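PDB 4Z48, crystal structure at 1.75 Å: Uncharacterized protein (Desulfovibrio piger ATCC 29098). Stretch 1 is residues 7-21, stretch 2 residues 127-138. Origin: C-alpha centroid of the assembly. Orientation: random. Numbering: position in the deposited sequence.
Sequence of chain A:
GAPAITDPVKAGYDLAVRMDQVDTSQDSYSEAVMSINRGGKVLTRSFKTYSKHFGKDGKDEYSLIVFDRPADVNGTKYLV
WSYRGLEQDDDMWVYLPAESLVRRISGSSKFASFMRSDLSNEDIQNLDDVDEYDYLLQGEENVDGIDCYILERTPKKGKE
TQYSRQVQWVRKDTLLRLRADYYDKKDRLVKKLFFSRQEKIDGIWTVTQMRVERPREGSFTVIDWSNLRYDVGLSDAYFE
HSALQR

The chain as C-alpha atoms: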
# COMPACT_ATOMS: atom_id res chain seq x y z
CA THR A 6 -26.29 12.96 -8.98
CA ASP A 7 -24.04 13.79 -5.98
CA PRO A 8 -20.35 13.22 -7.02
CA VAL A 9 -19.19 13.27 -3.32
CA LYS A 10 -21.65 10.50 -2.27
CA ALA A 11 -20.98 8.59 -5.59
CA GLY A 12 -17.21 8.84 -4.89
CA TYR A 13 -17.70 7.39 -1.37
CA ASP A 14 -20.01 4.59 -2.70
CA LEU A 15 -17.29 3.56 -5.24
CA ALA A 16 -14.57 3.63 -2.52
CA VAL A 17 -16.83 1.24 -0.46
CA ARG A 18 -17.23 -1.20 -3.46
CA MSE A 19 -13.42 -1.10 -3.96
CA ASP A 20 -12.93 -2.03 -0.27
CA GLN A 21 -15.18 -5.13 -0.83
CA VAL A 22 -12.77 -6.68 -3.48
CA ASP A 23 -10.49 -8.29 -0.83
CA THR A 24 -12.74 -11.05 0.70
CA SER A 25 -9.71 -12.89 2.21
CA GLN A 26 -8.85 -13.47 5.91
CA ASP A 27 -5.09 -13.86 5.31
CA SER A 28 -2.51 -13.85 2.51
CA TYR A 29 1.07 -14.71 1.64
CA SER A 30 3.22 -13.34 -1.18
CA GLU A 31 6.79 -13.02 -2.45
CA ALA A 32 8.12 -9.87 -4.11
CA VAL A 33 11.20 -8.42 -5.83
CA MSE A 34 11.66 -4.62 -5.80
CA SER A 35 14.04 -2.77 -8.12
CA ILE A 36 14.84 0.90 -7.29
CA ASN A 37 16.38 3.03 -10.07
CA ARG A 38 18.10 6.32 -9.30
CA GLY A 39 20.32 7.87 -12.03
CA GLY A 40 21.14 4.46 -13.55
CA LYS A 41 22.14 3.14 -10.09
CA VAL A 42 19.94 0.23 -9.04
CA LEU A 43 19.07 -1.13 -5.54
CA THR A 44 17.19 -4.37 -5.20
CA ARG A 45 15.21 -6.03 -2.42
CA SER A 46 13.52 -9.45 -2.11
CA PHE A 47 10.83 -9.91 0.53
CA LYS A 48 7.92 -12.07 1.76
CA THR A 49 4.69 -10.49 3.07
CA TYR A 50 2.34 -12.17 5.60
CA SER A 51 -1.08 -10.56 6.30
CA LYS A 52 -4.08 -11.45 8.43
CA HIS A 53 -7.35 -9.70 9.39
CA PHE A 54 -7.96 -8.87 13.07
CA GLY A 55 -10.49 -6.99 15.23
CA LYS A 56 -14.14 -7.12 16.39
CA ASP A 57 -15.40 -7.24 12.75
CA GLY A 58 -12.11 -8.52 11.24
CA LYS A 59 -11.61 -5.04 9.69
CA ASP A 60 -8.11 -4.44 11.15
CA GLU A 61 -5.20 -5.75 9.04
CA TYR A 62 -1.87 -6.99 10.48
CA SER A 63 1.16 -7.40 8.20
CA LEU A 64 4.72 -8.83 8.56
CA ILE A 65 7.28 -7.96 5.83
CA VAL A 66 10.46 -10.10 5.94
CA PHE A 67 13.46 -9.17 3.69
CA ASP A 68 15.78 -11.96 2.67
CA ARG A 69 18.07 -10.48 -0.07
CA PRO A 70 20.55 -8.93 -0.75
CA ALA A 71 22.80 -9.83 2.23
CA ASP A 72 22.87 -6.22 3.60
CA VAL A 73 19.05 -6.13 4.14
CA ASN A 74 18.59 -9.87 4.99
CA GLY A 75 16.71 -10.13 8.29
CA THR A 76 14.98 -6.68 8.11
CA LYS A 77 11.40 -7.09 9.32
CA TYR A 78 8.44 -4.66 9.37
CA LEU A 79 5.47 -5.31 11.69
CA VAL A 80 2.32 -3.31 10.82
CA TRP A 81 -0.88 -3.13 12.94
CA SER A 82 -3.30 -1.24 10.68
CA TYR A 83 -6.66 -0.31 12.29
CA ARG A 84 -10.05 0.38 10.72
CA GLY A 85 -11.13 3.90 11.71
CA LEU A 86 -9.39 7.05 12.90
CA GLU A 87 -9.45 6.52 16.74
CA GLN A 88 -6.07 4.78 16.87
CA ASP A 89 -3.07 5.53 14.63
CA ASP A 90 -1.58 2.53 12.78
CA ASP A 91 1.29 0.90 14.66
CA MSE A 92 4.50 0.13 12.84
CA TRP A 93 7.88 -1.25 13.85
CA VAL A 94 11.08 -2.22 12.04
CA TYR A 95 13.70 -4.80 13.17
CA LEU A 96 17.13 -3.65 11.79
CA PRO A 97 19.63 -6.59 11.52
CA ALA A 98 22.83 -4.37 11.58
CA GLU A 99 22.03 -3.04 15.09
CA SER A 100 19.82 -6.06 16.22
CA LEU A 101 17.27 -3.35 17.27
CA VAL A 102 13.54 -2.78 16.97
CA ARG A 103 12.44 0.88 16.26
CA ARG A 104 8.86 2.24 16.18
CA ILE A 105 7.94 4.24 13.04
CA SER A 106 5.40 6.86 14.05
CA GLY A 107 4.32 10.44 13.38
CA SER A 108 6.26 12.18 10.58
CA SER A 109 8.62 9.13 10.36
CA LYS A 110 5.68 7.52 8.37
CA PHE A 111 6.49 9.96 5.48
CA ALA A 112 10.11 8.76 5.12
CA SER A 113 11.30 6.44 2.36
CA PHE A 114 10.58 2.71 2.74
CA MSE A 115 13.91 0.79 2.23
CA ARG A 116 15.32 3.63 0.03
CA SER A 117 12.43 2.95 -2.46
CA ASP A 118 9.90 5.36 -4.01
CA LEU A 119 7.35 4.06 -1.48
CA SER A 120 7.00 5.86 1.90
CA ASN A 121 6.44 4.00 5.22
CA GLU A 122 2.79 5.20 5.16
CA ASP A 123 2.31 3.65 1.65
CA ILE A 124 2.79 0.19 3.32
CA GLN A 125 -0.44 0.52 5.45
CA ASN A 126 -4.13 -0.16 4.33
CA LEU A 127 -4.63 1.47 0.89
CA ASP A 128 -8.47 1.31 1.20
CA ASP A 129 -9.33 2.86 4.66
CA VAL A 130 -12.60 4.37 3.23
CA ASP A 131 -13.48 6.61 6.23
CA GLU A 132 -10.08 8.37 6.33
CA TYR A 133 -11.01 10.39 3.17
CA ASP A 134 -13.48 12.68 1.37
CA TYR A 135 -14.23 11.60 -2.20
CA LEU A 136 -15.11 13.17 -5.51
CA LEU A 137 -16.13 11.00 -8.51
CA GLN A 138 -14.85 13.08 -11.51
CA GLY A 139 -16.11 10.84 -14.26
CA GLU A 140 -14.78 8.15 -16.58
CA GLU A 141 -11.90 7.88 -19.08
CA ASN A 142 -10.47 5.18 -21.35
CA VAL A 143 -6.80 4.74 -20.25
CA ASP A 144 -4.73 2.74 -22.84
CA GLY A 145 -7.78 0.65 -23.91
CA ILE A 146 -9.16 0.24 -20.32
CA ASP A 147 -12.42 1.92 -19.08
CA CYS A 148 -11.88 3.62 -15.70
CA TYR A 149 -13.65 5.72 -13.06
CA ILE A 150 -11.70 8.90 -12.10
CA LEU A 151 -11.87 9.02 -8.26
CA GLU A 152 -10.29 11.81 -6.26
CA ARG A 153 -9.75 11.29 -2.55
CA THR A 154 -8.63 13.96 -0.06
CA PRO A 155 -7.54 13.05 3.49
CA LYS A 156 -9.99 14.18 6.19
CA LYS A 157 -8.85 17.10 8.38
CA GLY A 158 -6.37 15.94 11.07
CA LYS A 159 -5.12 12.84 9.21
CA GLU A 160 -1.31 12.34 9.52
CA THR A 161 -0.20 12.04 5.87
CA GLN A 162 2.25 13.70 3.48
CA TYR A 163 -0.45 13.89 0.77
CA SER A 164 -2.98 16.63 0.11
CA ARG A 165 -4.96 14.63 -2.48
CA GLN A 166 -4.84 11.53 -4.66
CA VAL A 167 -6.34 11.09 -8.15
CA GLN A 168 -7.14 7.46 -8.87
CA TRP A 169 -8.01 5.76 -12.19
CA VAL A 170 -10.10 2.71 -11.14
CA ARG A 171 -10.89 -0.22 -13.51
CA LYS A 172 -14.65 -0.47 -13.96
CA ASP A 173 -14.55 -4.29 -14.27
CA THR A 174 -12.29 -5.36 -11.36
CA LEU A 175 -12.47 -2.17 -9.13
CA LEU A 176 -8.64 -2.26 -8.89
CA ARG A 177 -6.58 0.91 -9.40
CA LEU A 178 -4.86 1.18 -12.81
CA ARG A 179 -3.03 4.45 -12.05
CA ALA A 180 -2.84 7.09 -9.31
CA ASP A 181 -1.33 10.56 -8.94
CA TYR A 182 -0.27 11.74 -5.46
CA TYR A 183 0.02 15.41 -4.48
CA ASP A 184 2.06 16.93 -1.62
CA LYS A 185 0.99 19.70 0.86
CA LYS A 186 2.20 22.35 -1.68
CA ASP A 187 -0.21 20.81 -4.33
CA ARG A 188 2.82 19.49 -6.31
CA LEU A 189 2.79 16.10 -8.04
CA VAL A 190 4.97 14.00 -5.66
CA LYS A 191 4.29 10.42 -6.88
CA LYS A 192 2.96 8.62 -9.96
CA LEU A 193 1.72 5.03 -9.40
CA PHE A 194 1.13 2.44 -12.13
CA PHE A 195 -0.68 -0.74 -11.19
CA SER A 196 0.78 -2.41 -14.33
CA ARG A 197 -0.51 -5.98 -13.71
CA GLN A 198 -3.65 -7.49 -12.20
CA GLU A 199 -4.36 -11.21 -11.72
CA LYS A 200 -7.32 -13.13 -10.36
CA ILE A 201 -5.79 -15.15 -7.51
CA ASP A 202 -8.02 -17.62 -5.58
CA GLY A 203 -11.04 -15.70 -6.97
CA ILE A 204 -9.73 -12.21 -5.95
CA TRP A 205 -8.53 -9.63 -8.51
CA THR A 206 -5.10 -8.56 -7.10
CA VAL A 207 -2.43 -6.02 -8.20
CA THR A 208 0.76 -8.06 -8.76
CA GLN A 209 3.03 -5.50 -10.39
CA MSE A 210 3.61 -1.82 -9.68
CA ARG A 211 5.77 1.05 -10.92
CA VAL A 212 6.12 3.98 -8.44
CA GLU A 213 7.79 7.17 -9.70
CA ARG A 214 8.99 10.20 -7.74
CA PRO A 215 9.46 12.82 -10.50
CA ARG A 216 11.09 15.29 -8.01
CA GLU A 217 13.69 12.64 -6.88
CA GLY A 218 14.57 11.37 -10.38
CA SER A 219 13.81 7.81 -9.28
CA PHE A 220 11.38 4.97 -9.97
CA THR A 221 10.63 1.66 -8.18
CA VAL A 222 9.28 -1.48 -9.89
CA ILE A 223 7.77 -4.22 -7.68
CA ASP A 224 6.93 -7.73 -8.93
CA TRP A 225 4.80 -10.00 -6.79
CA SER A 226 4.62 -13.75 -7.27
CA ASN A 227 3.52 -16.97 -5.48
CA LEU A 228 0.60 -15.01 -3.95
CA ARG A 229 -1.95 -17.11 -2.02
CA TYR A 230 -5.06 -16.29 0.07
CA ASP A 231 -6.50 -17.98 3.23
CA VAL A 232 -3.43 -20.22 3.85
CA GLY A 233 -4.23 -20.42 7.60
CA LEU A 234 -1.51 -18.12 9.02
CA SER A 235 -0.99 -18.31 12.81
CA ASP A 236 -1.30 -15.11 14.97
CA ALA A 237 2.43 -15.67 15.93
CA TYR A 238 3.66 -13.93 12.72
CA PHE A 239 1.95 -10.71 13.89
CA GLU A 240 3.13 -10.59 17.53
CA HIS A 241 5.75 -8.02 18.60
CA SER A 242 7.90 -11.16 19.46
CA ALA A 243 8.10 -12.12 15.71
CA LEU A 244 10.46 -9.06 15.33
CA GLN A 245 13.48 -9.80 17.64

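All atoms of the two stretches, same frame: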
# COMPACT_ATOMS: atom_id res chain seq x y z
N ASP A 7 -24.98 13.19 -6.91
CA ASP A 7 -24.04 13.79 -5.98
C ASP A 7 -22.67 13.12 -6.19
O ASP A 7 -22.54 11.93 -5.89
CB ASP A 7 -24.54 13.68 -4.51
CG ASP A 7 -23.59 14.15 -3.41
OD1 ASP A 7 -22.53 14.73 -3.75
OD2 ASP A 7 -23.91 13.97 -2.22
N PRO A 8 -21.66 13.85 -6.73
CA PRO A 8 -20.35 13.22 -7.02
C PRO A 8 -19.52 12.88 -5.77
O PRO A 8 -18.60 12.06 -5.85
CB PRO A 8 -19.64 14.27 -7.87
CG PRO A 8 -20.23 15.57 -7.44
CD PRO A 8 -21.67 15.27 -7.17
N VAL A 9 -19.85 13.51 -4.62
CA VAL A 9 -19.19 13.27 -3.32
C VAL A 9 -19.69 11.92 -2.77
O VAL A 9 -18.90 11.09 -2.36
CB VAL A 9 -19.48 14.46 -2.35
CG1 VAL A 9 -18.99 14.15 -0.93
CG2 VAL A 9 -18.86 15.75 -2.86
N LYS A 10 -21.03 11.74 -2.72
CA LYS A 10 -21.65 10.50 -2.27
C LYS A 10 -21.29 9.35 -3.25
O LYS A 10 -20.97 8.26 -2.79
CB LYS A 10 -23.16 10.67 -2.16
CG LYS A 10 -23.91 9.47 -1.58
CD LYS A 10 -25.42 9.60 -1.82
CE LYS A 10 -26.20 8.34 -1.51
NZ LYS A 10 -26.02 7.30 -2.55
N ALA A 11 -21.34 9.60 -4.58
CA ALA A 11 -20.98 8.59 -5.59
C ALA A 11 -19.49 8.17 -5.44
O ALA A 11 -19.17 7.00 -5.66
CB ALA A 11 -21.23 9.11 -7.00
N GLY A 12 -18.63 9.11 -5.09
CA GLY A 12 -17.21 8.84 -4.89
C GLY A 12 -17.02 7.93 -3.70
O GLY A 12 -16.32 6.92 -3.79
N TYR A 13 -17.77 8.22 -2.59
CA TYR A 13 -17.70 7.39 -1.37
C TYR A 13 -18.25 5.98 -1.66
O TYR A 13 -17.63 5.02 -1.20
CB TYR A 13 -18.45 8.07 -0.20
CG TYR A 13 -18.61 7.21 1.04
CD1 TYR A 13 -17.66 7.22 2.05
CD2 TYR A 13 -19.76 6.43 1.23
CE1 TYR A 13 -17.81 6.44 3.20
CE2 TYR A 13 -19.92 5.65 2.37
CZ TYR A 13 -18.95 5.66 3.35
OH TYR A 13 -19.13 4.89 4.48
N ASP A 14 -19.38 5.87 -2.39
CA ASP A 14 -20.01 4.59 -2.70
C ASP A 14 -19.05 3.68 -3.51
O ASP A 14 -18.96 2.48 -3.23
CB ASP A 14 -21.36 4.79 -3.39
CG ASP A 14 -22.41 5.30 -2.40
OD1 ASP A 14 -22.15 5.26 -1.18
OD2 ASP A 14 -23.48 5.74 -2.85
N LEU A 15 -18.30 4.27 -4.46
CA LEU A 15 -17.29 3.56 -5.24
C LEU A 15 -16.16 3.08 -4.34
O LEU A 15 -15.80 1.90 -4.41
CB LEU A 15 -16.72 4.43 -6.38
CG LEU A 15 -15.60 3.81 -7.20
CD1 LEU A 15 -16.09 2.59 -7.97
CD2 LEU A 15 -14.99 4.82 -8.12
N ALA A 16 -15.62 3.97 -3.47
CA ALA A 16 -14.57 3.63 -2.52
C ALA A 16 -14.98 2.41 -1.66
O ALA A 16 -14.15 1.55 -1.43
CB ALA A 16 -14.24 4.83 -1.65
N VAL A 17 -16.26 2.33 -1.26
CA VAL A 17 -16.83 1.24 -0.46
C VAL A 17 -16.79 -0.08 -1.27
O VAL A 17 -16.35 -1.10 -0.74
CB VAL A 17 -18.27 1.57 0.04
CG1 VAL A 17 -19.00 0.33 0.56
CG2 VAL A 17 -18.25 2.67 1.10
N ARG A 18 -17.25 -0.04 -2.54
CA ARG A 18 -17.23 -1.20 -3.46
C ARG A 18 -15.80 -1.71 -3.65
O ARG A 18 -15.57 -2.93 -3.64
CB ARG A 18 -17.86 -0.85 -4.82
CG ARG A 18 -19.37 -0.67 -4.79
CD ARG A 18 -19.98 -0.92 -6.16
NE ARG A 18 -19.69 0.14 -7.13
CZ ARG A 18 -19.34 -0.08 -8.40
NH1 ARG A 18 -19.24 -1.32 -8.88
NH2 ARG A 18 -19.10 0.95 -9.21
N MSE A 19 -14.84 -0.78 -3.81
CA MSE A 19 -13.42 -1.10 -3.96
C MSE A 19 -12.90 -1.85 -2.74
O MSE A 19 -12.06 -2.74 -2.87
CB MSE A 19 -12.61 0.19 -4.16
CG MSE A 19 -12.88 0.88 -5.48
SE MSE A 19 -11.93 2.58 -5.56
CE MSE A 19 -10.04 2.00 -5.57
N ASP A 20 -13.34 -1.45 -1.54
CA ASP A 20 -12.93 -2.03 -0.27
C ASP A 20 -13.52 -3.46 -0.11
O ASP A 20 -12.99 -4.25 0.68
CB ASP A 20 -13.34 -1.09 0.90
CG ASP A 20 -12.82 -1.47 2.28
OD1 ASP A 20 -11.65 -1.91 2.38
OD2 ASP A 20 -13.59 -1.34 3.26
N GLN A 21 -14.56 -3.80 -0.88
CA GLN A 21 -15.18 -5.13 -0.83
C GLN A 21 -14.46 -6.17 -1.71
O GLN A 21 -14.77 -7.36 -1.59
CB GLN A 21 -16.67 -5.07 -1.20
CG GLN A 21 -17.55 -4.69 0.01
CD GLN A 21 -18.79 -3.90 -0.36
OE1 GLN A 21 -19.29 -3.93 -1.50
NE2 GLN A 21 -19.34 -3.21 0.62
N LEU A 127 -4.41 0.56 2.01
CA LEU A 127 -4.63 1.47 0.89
C LEU A 127 -6.13 1.84 0.74
O LEU A 127 -6.44 2.84 0.08
CB LEU A 127 -4.08 0.84 -0.42
CG LEU A 127 -4.10 1.63 -1.75
CD1 LEU A 127 -3.41 2.98 -1.65
CD2 LEU A 127 -3.46 0.83 -2.87
N ASP A 128 -7.05 1.07 1.37
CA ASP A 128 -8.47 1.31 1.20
C ASP A 128 -9.23 1.56 2.54
O ASP A 128 -10.30 0.99 2.75
CB ASP A 128 -9.10 0.15 0.41
CG ASP A 128 -8.66 0.10 -1.05
OD1 ASP A 128 -9.15 0.94 -1.85
OD2 ASP A 128 -7.81 -0.76 -1.39
N ASP A 129 -8.70 2.45 3.39
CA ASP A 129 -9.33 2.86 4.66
C ASP A 129 -10.34 3.97 4.31
O ASP A 129 -10.02 5.16 4.44
CB ASP A 129 -8.27 3.30 5.68
CG ASP A 129 -8.68 3.13 7.13
OD1 ASP A 129 -9.77 3.62 7.50
OD2 ASP A 129 -7.89 2.56 7.91
N VAL A 130 -11.53 3.56 3.80
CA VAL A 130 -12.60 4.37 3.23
C VAL A 130 -12.94 5.63 4.07
O VAL A 130 -13.09 6.72 3.49
CB VAL A 130 -13.88 3.53 2.93
CG1 VAL A 130 -15.07 4.40 2.58
CG2 VAL A 130 -13.63 2.53 1.80
N ASP A 131 -13.05 5.49 5.39
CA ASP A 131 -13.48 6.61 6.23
C ASP A 131 -12.32 7.56 6.64
O ASP A 131 -12.53 8.47 7.44
CB ASP A 131 -14.26 6.10 7.45
CG ASP A 131 -15.60 5.46 7.09
OD1 ASP A 131 -16.38 6.08 6.33
OD2 ASP A 131 -15.88 4.36 7.60
N GLU A 132 -11.15 7.42 6.04
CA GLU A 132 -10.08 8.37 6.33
C GLU A 132 -10.08 9.52 5.30
O GLU A 132 -9.35 10.50 5.48
CB GLU A 132 -8.71 7.68 6.40
CG GLU A 132 -8.54 6.79 7.62
CD GLU A 132 -7.11 6.45 7.99
OE1 GLU A 132 -6.32 6.12 7.07
OE2 GLU A 132 -6.80 6.45 9.20
N TYR A 133 -10.97 9.44 4.28
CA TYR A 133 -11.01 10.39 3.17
C TYR A 133 -12.38 10.93 2.79
O TYR A 133 -13.40 10.32 3.04
CB TYR A 133 -10.45 9.69 1.89
CG TYR A 133 -9.11 9.02 2.08
CD1 TYR A 133 -9.03 7.69 2.50
CD2 TYR A 133 -7.92 9.70 1.84
CE1 TYR A 133 -7.79 7.06 2.68
CE2 TYR A 133 -6.68 9.08 2.00
CZ TYR A 133 -6.62 7.77 2.45
OH TYR A 133 -5.40 7.16 2.63
N ASP A 134 -12.37 12.06 2.09
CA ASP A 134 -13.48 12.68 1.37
C ASP A 134 -13.28 12.36 -0.10
O ASP A 134 -12.16 12.43 -0.58
CB ASP A 134 -13.49 14.20 1.61
CG ASP A 134 -13.82 14.56 3.04
OD1 ASP A 134 -14.85 14.07 3.54
OD2 ASP A 134 -13.02 15.27 3.66
N TYR A 135 -14.34 12.01 -0.80
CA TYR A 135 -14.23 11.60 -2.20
C TYR A 135 -14.88 12.55 -3.16
O TYR A 135 -15.79 13.28 -2.80
CB TYR A 135 -14.84 10.20 -2.38
CG TYR A 135 -14.15 9.17 -1.50
CD1 TYR A 135 -12.95 8.59 -1.90
CD2 TYR A 135 -14.64 8.86 -0.24
CE1 TYR A 135 -12.27 7.70 -1.07
CE2 TYR A 135 -13.98 7.97 0.60
CZ TYR A 135 -12.79 7.39 0.17
OH TYR A 135 -12.09 6.53 0.98
N LEU A 136 -14.46 12.46 -4.42
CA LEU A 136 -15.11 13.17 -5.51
C LEU A 136 -14.98 12.33 -6.82
O LEU A 136 -13.89 12.17 -7.38
CB LEU A 136 -14.53 14.58 -5.65
CG LEU A 136 -15.14 15.55 -6.66
CD1 LEU A 136 -16.59 15.89 -6.32
CD2 LEU A 136 -14.29 16.82 -6.73
N LEU A 137 -16.10 11.74 -7.26
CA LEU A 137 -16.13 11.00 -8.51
C LEU A 137 -16.14 12.04 -9.67
O LEU A 137 -17.10 12.78 -9.81
CB LEU A 137 -17.35 10.04 -8.59
CG LEU A 137 -17.49 9.25 -9.88
CD1 LEU A 137 -16.31 8.30 -10.07
CD2 LEU A 137 -18.79 8.46 -9.92
N GLN A 138 -15.06 12.08 -10.46
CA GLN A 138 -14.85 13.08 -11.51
C GLN A 138 -15.36 12.66 -12.86
O GLN A 138 -15.57 13.51 -13.72
CB GLN A 138 -13.35 13.44 -11.62
CG GLN A 138 -12.82 14.16 -10.38
CD GLN A 138 -13.27 15.60 -10.26
OE1 GLN A 138 -14.37 15.99 -10.68
NE2 GLN A 138 -12.40 16.42 -9.70
O HOH W 1 -11.44 2.19 -1.04

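A helix beginning at Pro8 crosses the strand 133-138 nearly at right angles, 103° between their directions, with the axes only 5.4 Å apart at closest approach. Asp7 caps the helix, its OD1 accepting from Val9 N at 3.1 Å. In the first turn, Pro8 O receives Leu137 N at 2.9 Å and nearly straight, while also accepting from Gly12 N within the helix at 3.0 Å; this one direct hydrogen bond between the stretches pins strand to helix. Beside it, Val9 CA lies 3.4 Å from Tyr135 O in a CA-H...O contact.

Such closeness depends on Gly12. A CB there would point toward the strand and sit 2.8 Å from Tyr135 CB, a clash. One turn on, small Ala16 lays its CB over a face of the Tyr135 ring, 3.7 Å from the centroid. The ring is held in place as Tyr135 OH donates to Val130 O at 2.7 Å. Leu137 packs its CD2 against Ala11 CB at 3.9 Å and its CD1 against Leu15 CD2 at 4.2 Å. Val130 fills the next gap, its CG1 3.5 Å from Tyr13 CE1 and its CG2 3.7 Å from Asp20 CB. Farther along, a water donates to Ala16 O (2.8 Å) and Asp128 OD1 (2.7 Å), bridging two acceptors that could not bond directly.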